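Dihydropteroate synthase (Anaplasma phagocytophilum, PDB 6UCZ) probably catalyses the condensation of 6-hydroxymethyl-7,8-dihydropterin pyrophosphate with p-aminobenzoate to dihydropteroate, a step of folate biosynthesis. Local coordinates at residues Q176-I181 with I224-K229; L204-G209 with W218-N223. All blocks are in the same frame, centred on the assembly; numbering follows the deposited sequence.

Contact 1: residues Q176-I181 with I224-K229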
loop_
_atom_site.group_PDB
_atom_site.type_symbol
_atom_site.label_atom_id
_atom_site.label_comp_id
_atom_site.label_asym_id
_atom_site.label_seq_id
_atom_site.Cartn_x
_atom_site.Cartn_y
_atom_site.Cartn_z
ATOM N N GLN A 176 8.927 -18.808 9.802
ATOM C CA GLN A 176 8.981 -17.995 11.011
ATOM C C GLN A 176 8.822 -16.512 10.690
ATOM O O GLN A 176 8.200 -15.780 11.471
ATOM C CB GLN A 176 10.292 -18.249 11.765
ATOM C CG GLN A 176 10.452 -17.396 13.029
ATOM C CD GLN A 176 11.879 -17.390 13.552
ATOM O OE1 GLN A 176 12.668 -18.286 13.248
ATOM N NE2 GLN A 176 12.219 -16.371 14.339
ATOM N N LEU A 177 9.339 -16.056 9.544
ATOM C CA LEU A 177 9.102 -14.673 9.131
ATOM C C LEU A 177 7.611 -14.384 8.966
ATOM O O LEU A 177 7.121 -13.330 9.397
ATOM C CB LEU A 177 9.844 -14.359 7.833
ATOM C CG LEU A 177 9.436 -13.022 7.190
ATOM C CD1 LEU A 177 9.854 -11.817 8.049
ATOM C CD2 LEU A 177 10.041 -12.888 5.810
ATOM N N LEU A 178 6.878 -15.297 8.326
ATOM C CA LEU A 178 5.450 -15.076 8.123
ATOM C C LEU A 178 4.711 -15.045 9.455
ATOM O O LEU A 178 3.804 -14.229 9.649
ATOM C CB LEU A 178 4.874 -16.163 7.218
ATOM C CG LEU A 178 3.416 -16.008 6.761
ATOM C CD1 LEU A 178 3.123 -14.591 6.321
ATOM C CD2 LEU A 178 3.146 -16.967 5.619
ATOM N N ASN A 179 5.090 -15.932 10.380
ATOM C CA ASN A 179 4.501 -15.920 11.714
ATOM C C ASN A 179 4.788 -14.611 12.435
ATOM O O ASN A 179 3.930 -14.098 13.157
ATOM C CB ASN A 179 5.013 -17.098 12.535
ATOM C CG ASN A 179 4.466 -18.422 12.054
ATOM O OD1 ASN A 179 3.443 -18.472 11.373
ATOM N ND2 ASN A 179 5.152 -19.505 12.398
ATOM N N GLU A 180 6.002 -14.075 12.279
ATOM C CA GLU A 180 6.345 -12.808 12.923
ATOM C C GLU A 180 5.551 -11.653 12.332
ATOM O O GLU A 180 5.089 -10.767 13.068
ATOM C CB GLU A 180 7.843 -12.530 12.799
ATOM C CG GLU A 180 8.740 -13.398 13.678
ATOM C CD GLU A 180 10.204 -13.011 13.547
ATOM O OE1 GLU A 180 10.481 -11.940 12.952
ATOM O OE2 GLU A 180 11.071 -13.770 14.038
ATOM N N ILE A 181 5.404 -11.628 11.005
ATOM C CA ILE A 181 4.624 -10.570 10.371
ATOM C C ILE A 181 3.196 -10.594 10.890
ATOM O O ILE A 181 2.614 -9.550 11.201
ATOM C CB ILE A 181 4.655 -10.719 8.837
ATOM C CG1 ILE A 181 6.038 -10.393 8.272
ATOM C CG2 ILE A 181 3.545 -9.857 8.171
ATOM C CD1 ILE A 181 6.190 -10.793 6.810
ATOM N N ILE A 224 0.330 -15.939 0.617
ATOM C CA ILE A 224 -0.499 -14.821 1.049
ATOM C C ILE A 224 -1.830 -15.302 1.618
ATOM O O ILE A 224 -2.460 -14.593 2.411
ATOM C CB ILE A 224 -0.702 -13.828 -0.124
ATOM C CG1 ILE A 224 -1.180 -12.470 0.398
ATOM C CG2 ILE A 224 -1.686 -14.390 -1.164
ATOM C CD1 ILE A 224 -0.125 -11.729 1.207
ATOM N N GLY A 225 -2.276 -16.499 1.231
ATOM C CA GLY A 225 -3.496 -17.060 1.793
ATOM C C GLY A 225 -3.451 -17.238 3.300
ATOM O O GLY A 225 -4.489 -17.174 3.965
ATOM N N LYS A 226 -2.264 -17.510 3.859
ATOM C CA LYS A 226 -2.150 -17.625 5.311
ATOM C C LYS A 226 -2.420 -16.292 6.005
ATOM O O LYS A 226 -3.020 -16.259 7.085
ATOM C CB LYS A 226 -0.780 -18.173 5.704
ATOM C CG LYS A 226 -0.679 -18.472 7.196
ATOM C CD LYS A 226 0.635 -19.137 7.572
ATOM C CE LYS A 226 0.779 -19.255 9.085
ATOM N NZ LYS A 226 1.942 -20.105 9.464
ATOM N N LEU A 227 -1.989 -15.183 5.411
ATOM C CA LEU A 227 -2.367 -13.884 5.958
ATOM C C LEU A 227 -3.861 -13.626 5.764
ATOM O O LEU A 227 -4.522 -13.061 6.644
ATOM C CB LEU A 227 -1.542 -12.781 5.301
ATOM C CG LEU A 227 -1.723 -11.363 5.848
ATOM C CD1 LEU A 227 -1.442 -11.290 7.347
ATOM C CD2 LEU A 227 -0.833 -10.408 5.073
ATOM N N LYS A 228 -4.405 -14.032 4.613
ATOM C CA LYS A 228 -5.828 -13.857 4.342
ATOM C C LYS A 228 -6.691 -14.628 5.333
ATOM O O LYS A 228 -7.811 -14.203 5.638
ATOM C CB LYS A 228 -6.145 -14.326 2.921
ATOM C CG LYS A 228 -5.692 -13.385 1.821
ATOM C CD LYS A 228 -6.729 -12.320 1.580
ATOM C CE LYS A 228 -8.080 -12.943 1.267
ATOM N NZ LYS A 228 -9.116 -11.895 1.225
ATOM N N LYS A 229 -6.196 -15.764 5.844
ATOM C CA LYS A 229 -6.966 -16.591 6.767
ATOM C C LYS A 229 -7.243 -15.888 8.085
ATOM O O LYS A 229 -8.032 -16.397 8.886
ATOM C CB LYS A 229 -6.247 -17.915 7.034
#

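Contact 2: residues L204-G209 with W218-N223. With PMM (pterin-6-yl-methyl-monophosphate), chain C.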
loop_
_atom_site.group_PDB
_atom_site.type_symbol
_atom_site.label_atom_id
_atom_site.label_comp_id
_atom_site.label_asym_id
_atom_site.label_seq_id
_atom_site.Cartn_x
_atom_site.Cartn_y
_atom_site.Cartn_z
ATOM N N LEU A 204 -4.663 -5.333 6.025
ATOM C CA LEU A 204 -3.323 -5.795 6.394
ATOM C C LEU A 204 -2.429 -5.932 5.167
ATOM O O LEU A 204 -2.846 -6.480 4.146
ATOM C CB LEU A 204 -3.386 -7.147 7.112
ATOM C CG LEU A 204 -4.290 -7.216 8.346
ATOM C CD1 LEU A 204 -4.237 -8.590 9.002
ATOM C CD2 LEU A 204 -3.925 -6.115 9.343
ATOM N N ASP A 205 -1.186 -5.468 5.288
ATOM C CA ASP A 205 -0.217 -5.495 4.188
ATOM C C ASP A 205 1.108 -6.015 4.729
ATOM O O ASP A 205 1.635 -5.450 5.714
ATOM C CB ASP A 205 -0.082 -4.091 3.582
ATOM C CG ASP A 205 0.842 -4.030 2.374
ATOM O OD1 ASP A 205 1.841 -4.793 2.285
ATOM O OD2 ASP A 205 0.577 -3.169 1.504
ATOM N N PRO A 206 1.686 -7.076 4.144
ATOM C CA PRO A 206 2.947 -7.630 4.675
ATOM C C PRO A 206 4.186 -6.802 4.374
ATOM O O PRO A 206 5.273 -7.172 4.844
ATOM C CB PRO A 206 3.039 -8.996 3.987
ATOM C CG PRO A 206 2.339 -8.769 2.669
ATOM C CD PRO A 206 1.182 -7.865 3.000
ATOM N N GLY A 207 4.084 -5.742 3.577
ATOM C CA GLY A 207 5.250 -4.923 3.291
ATOM C C GLY A 207 6.361 -5.658 2.557
ATOM O O GLY A 207 7.492 -5.758 3.050
ATOM N N LEU A 208 6.052 -6.161 1.365
ATOM C CA LEU A 208 7.061 -6.830 0.551
ATOM C C LEU A 208 8.248 -5.910 0.322
ATOM O O LEU A 208 8.088 -4.708 0.093
ATOM C CB LEU A 208 6.463 -7.272 -0.804
ATOM C CG LEU A 208 5.247 -8.208 -0.785
ATOM C CD1 LEU A 208 4.932 -8.789 -2.205
ATOM C CD2 LEU A 208 5.521 -9.347 0.183
ATOM N N GLY A 209 9.452 -6.465 0.431
ATOM C CA GLY A 209 10.651 -5.674 0.260
ATOM C C GLY A 209 11.119 -4.891 1.483
ATOM O O GLY A 209 12.269 -4.447 1.500
ATOM N N TRP A 218 9.083 -13.315 -2.116
ATOM C CA TRP A 218 8.357 -14.299 -2.918
ATOM C C TRP A 218 7.654 -15.318 -2.032
ATOM O O TRP A 218 6.517 -15.716 -2.317
ATOM C CB TRP A 218 9.308 -15.005 -3.909
ATOM C CG TRP A 218 9.601 -14.144 -5.083
ATOM C CD1 TRP A 218 10.725 -13.395 -5.309
ATOM C CD2 TRP A 218 8.728 -13.904 -6.184
ATOM N NE1 TRP A 218 10.595 -12.696 -6.484
ATOM C CE2 TRP A 218 9.377 -12.991 -7.041
ATOM C CE3 TRP A 218 7.446 -14.362 -6.525
ATOM C CZ2 TRP A 218 8.795 -12.538 -8.224
ATOM C CZ3 TRP A 218 6.868 -13.908 -7.701
ATOM C CH2 TRP A 218 7.541 -13.009 -8.535
ATOM N N TYR A 219 8.326 -15.767 -0.966
ATOM C CA TYR A 219 7.708 -16.719 -0.044
ATOM C C TYR A 219 6.405 -16.168 0.524
ATOM O O TYR A 219 5.404 -16.890 0.619
ATOM C CB TYR A 219 8.684 -17.071 1.085
ATOM C CG TYR A 219 8.137 -18.073 2.084
ATOM C CD1 TYR A 219 7.389 -17.659 3.185
ATOM C CD2 TYR A 219 8.353 -19.434 1.914
ATOM C CE1 TYR A 219 6.881 -18.586 4.101
ATOM C CE2 TYR A 219 7.857 -20.364 2.820
ATOM C CZ TYR A 219 7.122 -19.934 3.909
ATOM O OH TYR A 219 6.633 -20.863 4.802
ATOM N N ILE A 220 6.404 -14.894 0.919
ATOM C CA ILE A 220 5.204 -14.280 1.482
ATOM C C ILE A 220 4.097 -14.211 0.433
ATOM O O ILE A 220 2.942 -14.572 0.691
ATOM C CB ILE A 220 5.529 -12.876 2.023
ATOM C CG1 ILE A 220 6.550 -12.941 3.174
ATOM C CG2 ILE A 220 4.237 -12.156 2.431
ATOM C CD1 ILE A 220 6.112 -13.806 4.319
ATOM N N ALA A 221 4.428 -13.705 -0.756
ATOM C CA ALA A 221 3.449 -13.651 -1.840
ATOM C C ALA A 221 2.857 -15.032 -2.107
ATOM O O ALA A 221 1.633 -15.193 -2.184
ATOM C CB ALA A 221 4.101 -13.083 -3.106
ATOM N N LYS A 222 3.717 -16.057 -2.207
ATOM C CA LYS A 222 3.219 -17.402 -2.488
ATOM C C LYS A 222 2.264 -17.874 -1.406
ATOM O O LYS A 222 1.303 -18.599 -1.692
ATOM C CB LYS A 222 4.387 -18.386 -2.628
ATOM C CG LYS A 222 4.021 -19.838 -2.355
ATOM C CD LYS A 222 5.192 -20.792 -2.560
ATOM C CE LYS A 222 6.327 -20.529 -1.578
ATOM N NZ LYS A 222 7.400 -21.574 -1.663
ATOM N N ASN A 223 2.499 -17.464 -0.160
ATOM C CA ASN A 223 1.709 -17.933 0.969
ATOM C C ASN A 223 0.758 -16.857 1.490
ATOM O O ASN A 223 0.389 -16.868 2.666
ATOM C CB ASN A 223 2.626 -18.434 2.086
ATOM C CG ASN A 223 3.286 -19.762 1.748
ATOM O OD1 ASN A 223 4.485 -19.839 1.466
ATOM N ND2 ASN A 223 2.496 -20.815 1.772
HETATM N N5 PMM C . 5.400 0.159 -0.751
HETATM C C6 PMM C . 5.870 1.407 -0.863
HETATM C C7 PMM C . 5.166 2.482 -0.355
HETATM N N8 PMM C . 3.996 2.379 0.287
HETATM N N1 PMM C . 2.319 1.028 1.038
HETATM C C2 PMM C . 1.803 -0.186 1.193
HETATM N N2 PMM C . 0.642 -0.337 1.840
HETATM N N3 PMM C . 2.412 -1.321 0.731
HETATM C C4 PMM C . 3.620 -1.359 0.072
HETATM O O4 PMM C . 4.117 -2.425 -0.289
HETATM C C4A PMM C . 4.231 -0.026 -0.120
HETATM C C8A PMM C . 3.534 1.128 0.393
HETATM C C9 PMM C . 7.223 1.545 -1.516
HETATM O O10 PMM C . 7.099 1.272 -2.927
HETATM P PA PMM C . 7.216 2.432 -4.049
HETATM O O1P PMM C . 7.250 1.665 -5.382
HETATM O O2P PMM C . 8.576 3.096 -3.883
HETATM O O3P PMM C . 6.070 3.381 -3.931
#

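Contact 1: residues Q176-I181 with I224-K229
Lys226 leaves its helix with CG anti to the backbone N (chi1 -173°) and stays extended to its end, carrying NZ across to Asn179 on helix 174-194. Asn179 starts out pointing away from the other helix, but its first torsion (chi1 -71°) sets CG beside the backbone N and swings the amide back toward the lysine. Lys226 NZ donates to Asn179 OD1 at 2.9 Å, lying in the carbonyl plane and on a lone pair, with a C=O...donor angle of 144°. Beneath, the lysine's methylenes form an apolar arm: Lys226 CD passes Leu178 CD2 at 3.9 Å, and Lys226 CB lies 4.1 Å from the same methyl. Leu178 points toward helix 224-228 and is buried, whereas Asn179 and Lys226 are exposed. Each residue suits its level: a branched leucine fills the inner layer, a short amide offers an acceptor near the surface, and an extended lysine is long enough to bridge the helices. The backbones come closest at Leu178 and Leu227, whose CA atoms are 8.2 Å apart, and Leu227 reaches Ile182 and Leu185. The contact joins the first turns of helix 174-194 to the short helix 224-228 in the barrel's outer helical layer, where Leu178 also packs on Ile220 of helix 214-222. Because the acceptor is a neutral amide, the bridge is no ion pair, and its exposed setting probably leaves the ammonium well hydrated.

Contact 2: residues L204-G209 with W218-N223
Ile220 faces the loop after strand 202-205 and lays its CG2 methyl against two side chains at once, Pro206 and Leu208. Its branches divide the work: CG2, anti to the backbone N, goes to the loop, while CG1 lies beside that N and leads CD1 toward helix 174-194. Pro206 CB meets Ile220 CG2 at 3.7 Å; the proline ring and the isoleucine lie alongside and run in opposing senses. Leu208 passes Ile220 in the same manner, with Leu208 CD2 3.8 Å from Ile220 CG2, and its other methyl, Leu208 CD1, comes within 4.5 Å of Ala221 CB. A beta-branched residue can offer a methyl close to its own backbone, and alanine is small enough to let the leucine lie near the helix.

On the ligand side, Asp205 OD2 takes two hydrogen bonds from the pterin, from PMM N3 at 2.7 Å and PMM N2 at 2.9 Å, an acidic partner well matched to adjacent N-H groups. The remaining oxygen, Asp205 OD1, accepts from Gly207 N at 2.8 Å (N-H...acceptor angle 167°), closing an Asx turn. This turn helps fix the carboxylate's rotation, and the positive phi of Gly207 (63°) favours a residue without a side chain.

Asn133, Lys241 and Arg274 also bind the ligand. Strand 202-205 runs between strands 153-157 and 235-236, bonded to the latter through the backbones of Leu204 and Cys235; Leu208 also reaches Val236, and helix 214-222 is backed by helix 174-194.

In the fold
The two contacts have centres about 8 Å apart, and both segments of contact 2 fall in the sequence between the two segments of contact 1. The order runs helix 174-194, strand 202-205, helix 214-222, helix 224-228. They meet directly: Ile181 CD1 of contact 1 packs on Ile220 CD1 of contact 2 at 3.9 Å, and Leu227 CD2 lies 3.9 Å from Pro206 CD. Strand 202-205 belongs to a closed eight-stranded parallel barrel, consistent with the TIM-barrel fold of dihydropteroate synthases. The layers thus run from pterin pocket through loop 206-209 to the helices and, at contact 1, the protein surface.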